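Phage-related protein (Bordetella bronchiseptica RB50, PDB 3BJQ) probably serves as a major capsid protein, a coat-building subunit of phage origin. Local coordinates at residues A149-D161 with L182-L196. Sequence-based numbering, arbitrary orientation.
Sequences ARWTSPDSDPTKD and LSRKALSACKYHPKL
The six-membered ring of Trp-151 meets helix 184-191 and the strand before it: Cys-190 SG comes in obliquely, 3.5 Å from CE3, in a sulfur-aromatic contact, and Leu-182 CD2 lies at the ring edge, near its plane, beside CZ3. Ala-189 presses its methyl on the root of the same side chain, its CB 3.7 Å from Trp-151 CB. Pro-158 CB sits over the centre of one indole face, while Trp-151 NE1 is tied to Asp-161 OD2 in the first turn of helix 158-173. The contact thus packs the loop entering that helix against the chain leaving strand 179-183 of the six-stranded mixed sheet, within the stretch related to phage major capsid protein E. Val-245 of the neighbouring strand also touches Trp-151. Farther out, the His-193 ring is sandwiched between two prolines, Pro-158 CD making a CH-pi contact 3.9 Å from its centroid and Pro-194 CD on the opposite face. With CG anti to the backbone N (chi1 -170°), the imidazole reaches the loop, and its NE2 donates nearly in plane to Ser-156 OG at 2.8 Å; that hydroxyl in turn donates a hydrogen bond to Ser-153 O. His-193 ND1 caps helix 194-199 by accepting from Lys-195 N. A water bridges Trp-151 O and Ala-189 O. At the polar edge, Lys-195, bent at its last torsion (chi4 68°), brings NZ 2.8 Å from Ser-156 O, above the carbonyl plane, and bonds weakly to Asp-155 O.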
loop_
_atom_site.group_PDB
_atom_site.type_symbol
_atom_site.label_atom_id
_atom_site.label_comp_id
_atom_site.label_asym_id
_atom_site.label_seq_id
_atom_site.Cartn_x
_atom_site.Cartn_y
_atom_site.Cartn_z
ATOM N N ALA E 149 -8.099 2.674 -66.471
ATOM C CA ALA E 149 -7.031 2.497 -65.491
ATOM C C ALA E 149 -7.592 2.604 -64.087
ATOM O O ALA E 149 -6.949 2.164 -63.134
ATOM C CB ALA E 149 -5.918 3.526 -65.695
ATOM N N ARG E 150 -8.793 3.183 -63.960
ATOM C CA ARG E 150 -9.473 3.278 -62.671
ATOM C C ARG E 150 -9.917 1.892 -62.221
ATOM O O ARG E 150 -10.330 1.068 -63.045
ATOM C CB ARG E 150 -10.678 4.217 -62.729
ATOM C CG ARG E 150 -10.306 5.631 -63.034
ATOM C CD ARG E 150 -11.533 6.467 -63.270
ATOM N NE ARG E 150 -11.168 7.868 -63.413
ATOM C CZ ARG E 150 -12.018 8.854 -63.661
ATOM N NH1 ARG E 150 -13.306 8.610 -63.812
ATOM N NH2 ARG E 150 -11.561 10.095 -63.759
ATOM N N TRP E 151 -9.854 1.664 -60.906
ATOM C CA TRP E 151 -10.005 0.326 -60.314
ATOM C C TRP E 151 -11.392 -0.286 -60.457
ATOM O O TRP E 151 -11.574 -1.481 -60.195
ATOM C CB TRP E 151 -9.603 0.376 -58.834
ATOM C CG TRP E 151 -8.135 0.623 -58.605
ATOM C CD1 TRP E 151 -7.215 1.070 -59.515
ATOM C CD2 TRP E 151 -7.432 0.487 -57.365
ATOM N NE1 TRP E 151 -5.983 1.161 -58.933
ATOM C CE2 TRP E 151 -6.089 0.839 -57.608
ATOM C CE3 TRP E 151 -7.804 0.082 -56.079
ATOM C CZ2 TRP E 151 -5.120 0.795 -56.623
ATOM C CZ3 TRP E 151 -6.831 0.032 -55.089
ATOM C CH2 TRP E 151 -5.502 0.375 -55.376
ATOM N N THR E 152 -12.361 0.554 -60.804
ATOM C CA THR E 152 -13.718 0.136 -61.116
ATOM C C THR E 152 -13.792 -0.589 -62.471
ATOM O O THR E 152 -14.748 -1.317 -62.737
ATOM C CB THR E 152 -14.648 1.346 -61.159
ATOM O OG1 THR E 152 -14.054 2.355 -61.972
ATOM C CG2 THR E 152 -14.864 1.903 -59.747
ATOM N N SER E 153 -12.789 -0.380 -63.330
ATOM C CA SER E 153 -12.707 -1.092 -64.585
ATOM C C SER E 153 -12.069 -2.478 -64.406
ATOM O O SER E 153 -11.043 -2.617 -63.738
ATOM C CB SER E 153 -11.878 -0.313 -65.605
ATOM O OG SER E 153 -11.676 -1.087 -66.791
ATOM N N PRO E 154 -12.648 -3.506 -65.046
ATOM C CA PRO E 154 -12.011 -4.814 -64.986
ATOM C C PRO E 154 -10.621 -4.826 -65.626
ATOM O O PRO E 154 -9.808 -5.686 -65.296
ATOM C CB PRO E 154 -12.970 -5.699 -65.783
ATOM C CG PRO E 154 -13.703 -4.771 -66.679
ATOM C CD PRO E 154 -13.880 -3.536 -65.857
ATOM N N ASP E 155 -10.363 -3.876 -66.526
ATOM C CA ASP E 155 -9.087 -3.769 -67.231
ATOM C C ASP E 155 -7.938 -3.166 -66.425
ATOM O O ASP E 155 -6.784 -3.207 -66.860
ATOM C CB ASP E 155 -9.261 -2.919 -68.494
ATOM C CG ASP E 155 -10.167 -3.573 -69.511
ATOM O OD1 ASP E 155 -10.443 -4.780 -69.373
ATOM O OD2 ASP E 155 -10.599 -2.877 -70.452
ATOM N N SER E 156 -8.255 -2.592 -65.269
ATOM C CA SER E 156 -7.258 -1.964 -64.410
ATOM C C SER E 156 -6.365 -2.996 -63.726
ATOM O O SER E 156 -6.641 -4.196 -63.756
ATOM C CB SER E 156 -7.932 -1.085 -63.369
ATOM O OG SER E 156 -8.829 -1.838 -62.574
ATOM N N ASP E 157 -5.282 -2.525 -63.121
ATOM C CA ASP E 157 -4.330 -3.414 -62.453
ATOM C C ASP E 157 -3.896 -2.792 -61.128
ATOM O O ASP E 157 -2.767 -2.294 -61.019
ATOM C CB ASP E 157 -3.116 -3.665 -63.357
ATOM C CG ASP E 157 -2.265 -4.868 -62.924
ATOM O OD1 ASP E 157 -2.405 -5.390 -61.797
ATOM O OD2 ASP E 157 -1.429 -5.303 -63.738
ATOM N N PRO E 158 -4.793 -2.819 -60.116
ATOM C CA PRO E 158 -4.471 -2.324 -58.790
ATOM C C PRO E 158 -3.115 -2.806 -58.249
ATOM O O PRO E 158 -2.373 -2.028 -57.682
ATOM C CB PRO E 158 -5.614 -2.886 -57.922
ATOM C CG PRO E 158 -6.758 -2.970 -58.835
ATOM C CD PRO E 158 -6.174 -3.328 -60.183
ATOM N N THR E 159 -2.810 -4.091 -58.415
ATOM C CA THR E 159 -1.551 -4.639 -57.920
ATOM C C THR E 159 -0.347 -3.916 -58.510
ATOM O O THR E 159 0.587 -3.566 -57.804
ATOM C CB THR E 159 -1.459 -6.129 -58.195
ATOM O OG1 THR E 159 -2.528 -6.800 -57.496
ATOM C CG2 THR E 159 -0.107 -6.684 -57.771
ATOM N N LYS E 160 -0.383 -3.685 -59.815
ATOM C CA LYS E 160 0.673 -2.974 -60.508
ATOM C C LYS E 160 0.795 -1.519 -60.036
ATOM O O LYS E 160 1.893 -1.000 -59.893
ATOM C CB LYS E 160 0.401 -3.021 -62.018
ATOM C CG LYS E 160 1.335 -2.204 -62.911
ATOM C CD LYS E 160 2.751 -2.748 -62.929
ATOM C CE LYS E 160 3.643 -1.938 -63.890
ATOM N NZ LYS E 160 3.215 -2.055 -65.320
ATOM N N ASP E 161 -0.329 -0.850 -59.836
ATOM C CA ASP E 161 -0.305 0.541 -59.337
ATOM C C ASP E 161 0.339 0.620 -57.951
ATOM O O ASP E 161 1.141 1.506 -57.679
ATOM C CB ASP E 161 -1.720 1.132 -59.275
ATOM C CG ASP E 161 -2.399 1.207 -60.640
ATOM O OD1 ASP E 161 -1.716 1.411 -61.652
ATOM O OD2 ASP E 161 -3.630 1.064 -60.687
ATOM N N LEU E 182 -6.784 2.883 -48.349
ATOM C CA LEU E 182 -7.792 2.666 -49.389
ATOM C C LEU E 182 -9.035 3.451 -49.003
ATOM O O LEU E 182 -9.606 3.201 -47.931
ATOM C CB LEU E 182 -8.203 1.199 -49.447
ATOM C CG LEU E 182 -7.149 0.146 -49.765
ATOM C CD1 LEU E 182 -7.767 -1.223 -49.725
ATOM C CD2 LEU E 182 -6.563 0.426 -51.137
ATOM N N SER E 183 -9.489 4.351 -49.864
ATOM C CA SER E 183 -10.768 4.988 -49.624
ATOM C C SER E 183 -11.861 3.935 -49.759
ATOM O O SER E 183 -11.689 2.932 -50.424
ATOM C CB SER E 183 -11.035 6.080 -50.631
ATOM O OG SER E 183 -11.104 5.551 -51.958
ATOM N N ARG E 184 -12.995 4.193 -49.137
ATOM C CA ARG E 184 -14.163 3.330 -49.186
ATOM C C ARG E 184 -14.457 2.881 -50.623
ATOM O O ARG E 184 -14.648 1.691 -50.887
ATOM C CB ARG E 184 -15.331 4.140 -48.613
ATOM C CG ARG E 184 -16.629 3.424 -48.415
ATOM C CD ARG E 184 -17.604 4.368 -47.689
ATOM N NE ARG E 184 -18.108 5.409 -48.571
ATOM C CZ ARG E 184 -19.334 5.438 -49.091
ATOM N NH1 ARG E 184 -20.223 4.495 -48.809
ATOM N NH2 ARG E 184 -19.687 6.435 -49.891
ATOM N N LYS E 185 -14.477 3.850 -51.538
ATOM C CA LYS E 185 -14.705 3.589 -52.953
ATOM C C LYS E 185 -13.635 2.710 -53.604
ATOM O O LYS E 185 -13.958 1.826 -54.380
ATOM C CB LYS E 185 -14.787 4.897 -53.719
ATOM C CG LYS E 185 -16.101 5.609 -53.539
ATOM C CD LYS E 185 -16.040 7.012 -54.160
ATOM C CE LYS E 185 -17.432 7.627 -54.305
ATOM N NZ LYS E 185 -18.296 7.380 -53.122
ATOM N N ALA E 186 -12.368 2.963 -53.305
ATOM C CA ALA E 186 -11.300 2.123 -53.836
ATOM C C ALA E 186 -11.377 0.710 -53.261
ATOM O O ALA E 186 -11.113 -0.261 -53.973
ATOM C CB ALA E 186 -9.935 2.728 -53.571
ATOM N N LEU E 187 -11.733 0.578 -51.984
ATOM C CA LEU E 187 -11.926 -0.763 -51.400
ATOM C C LEU E 187 -13.067 -1.525 -52.084
ATOM O O LEU E 187 -12.938 -2.718 -52.371
ATOM C CB LEU E 187 -12.151 -0.712 -49.888
ATOM C CG LEU E 187 -12.288 -2.077 -49.187
ATOM C CD1 LEU E 187 -11.087 -2.970 -49.406
ATOM C CD2 LEU E 187 -12.522 -1.919 -47.685
ATOM N N SER E 188 -14.174 -0.844 -52.348
ATOM C CA SER E 188 -15.287 -1.451 -53.085
ATOM C C SER E 188 -14.867 -1.980 -54.456
ATOM O O SER E 188 -15.305 -3.044 -54.886
ATOM C CB SER E 188 -16.384 -0.423 -53.319
ATOM O OG SER E 188 -16.775 0.153 -52.097
ATOM N N ALA E 189 -14.066 -1.178 -55.154
ATOM C CA ALA E 189 -13.578 -1.528 -56.480
ATOM C C ALA E 189 -12.750 -2.795 -56.406
ATOM O O ALA E 189 -12.795 -3.630 -57.304
ATOM C CB ALA E 189 -12.772 -0.401 -57.076
ATOM N N CYS E 190 -12.003 -2.959 -55.325
ATOM C CA CYS E 190 -11.195 -4.155 -55.135
ATOM C C CYS E 190 -11.980 -5.426 -54.796
ATOM O O CYS E 190 -11.544 -6.518 -55.142
ATOM C CB CYS E 190 -10.163 -3.936 -54.018
ATOM S SG CYS E 190 -8.882 -2.769 -54.420
ATOM N N LYS E 191 -13.117 -5.291 -54.122
ATOM C CA LYS E 191 -13.837 -6.449 -53.549
ATOM C C LYS E 191 -14.047 -7.605 -54.526
ATOM O O LYS E 191 -13.882 -8.772 -54.164
ATOM C CB LYS E 191 -15.193 -6.009 -52.961
ATOM C CG LYS E 191 -15.961 -7.139 -52.273
ATOM C CD LYS E 191 -17.080 -6.651 -51.343
ATOM C CE LYS E 191 -17.620 -7.836 -50.516
ATOM N NZ LYS E 191 -18.982 -7.611 -49.982
ATOM N N TYR E 192 -14.420 -7.283 -55.759
ATOM C CA TYR E 192 -14.630 -8.303 -56.785
ATOM C C TYR E 192 -13.806 -7.992 -58.030
ATOM O O TYR E 192 -14.216 -8.350 -59.133
ATOM C CB TYR E 192 -16.112 -8.382 -57.191
ATOM C CG TYR E 192 -17.069 -8.689 -56.062
ATOM C CD1 TYR E 192 -17.130 -9.959 -55.497
ATOM C CD2 TYR E 192 -17.941 -7.714 -55.581
ATOM C CE1 TYR E 192 -17.994 -10.235 -54.457
ATOM C CE2 TYR E 192 -18.815 -7.989 -54.546
ATOM C CZ TYR E 192 -18.846 -9.252 -53.999
ATOM O OH TYR E 192 -19.718 -9.520 -52.974
ATOM N N HIS E 193 -12.657 -7.330 -57.878
ATOM C CA HIS E 193 -11.855 -7.005 -59.060
ATOM C C HIS E 193 -11.412 -8.319 -59.678
ATOM O O HIS E 193 -10.829 -9.118 -58.973
ATOM C CB HIS E 193 -10.637 -6.151 -58.721
ATOM C CG HIS E 193 -9.944 -5.621 -59.930
ATOM N ND1 HIS E 193 -9.106 -6.395 -60.704
ATOM C CD2 HIS E 193 -10.012 -4.414 -60.538
ATOM C CE1 HIS E 193 -8.674 -5.679 -61.726
ATOM N NE2 HIS E 193 -9.217 -4.479 -61.654
ATOM N N PRO E 194 -11.692 -8.545 -60.992
ATOM C CA PRO E 194 -11.417 -9.849 -61.597
ATOM C C PRO E 194 -9.960 -10.326 -61.525
ATOM O O PRO E 194 -9.716 -11.536 -61.430
ATOM C CB PRO E 194 -11.880 -9.656 -63.054
ATOM C CG PRO E 194 -11.801 -8.196 -63.282
ATOM C CD PRO E 194 -12.256 -7.616 -61.988
ATOM N N LYS E 195 -9.002 -9.410 -61.589
ATOM C CA LYS E 195 -7.591 -9.799 -61.541
ATOM C C LYS E 195 -7.269 -10.300 -60.159
ATOM O O LYS E 195 -6.553 -11.275 -60.011
ATOM C CB LYS E 195 -6.656 -8.636 -61.895
ATOM C CG LYS E 195 -6.619 -8.246 -63.366
ATOM C CD LYS E 195 -5.418 -7.357 -63.668
ATOM C CE LYS E 195 -5.222 -7.061 -65.169
ATOM N NZ LYS E 195 -6.299 -6.198 -65.736
ATOM N N LEU E 196 -7.797 -9.617 -59.149
ATOM C CA LEU E 196 -7.570 -10.010 -57.747
ATOM C C LEU E 196 -8.297 -11.322 -57.402
ATOM O O LEU E 196 -7.724 -12.215 -56.767
ATOM C CB LEU E 196 -7.983 -8.881 -56.801
ATOM C CG LEU E 196 -7.250 -7.527 -57.004
ATOM C CD1 LEU E 196 -7.659 -6.482 -55.954
ATOM C CD2 LEU E 196 -5.809 -7.717 -56.920
HETATM O O HOH W 1 -13.619 -3.507 -59.960
#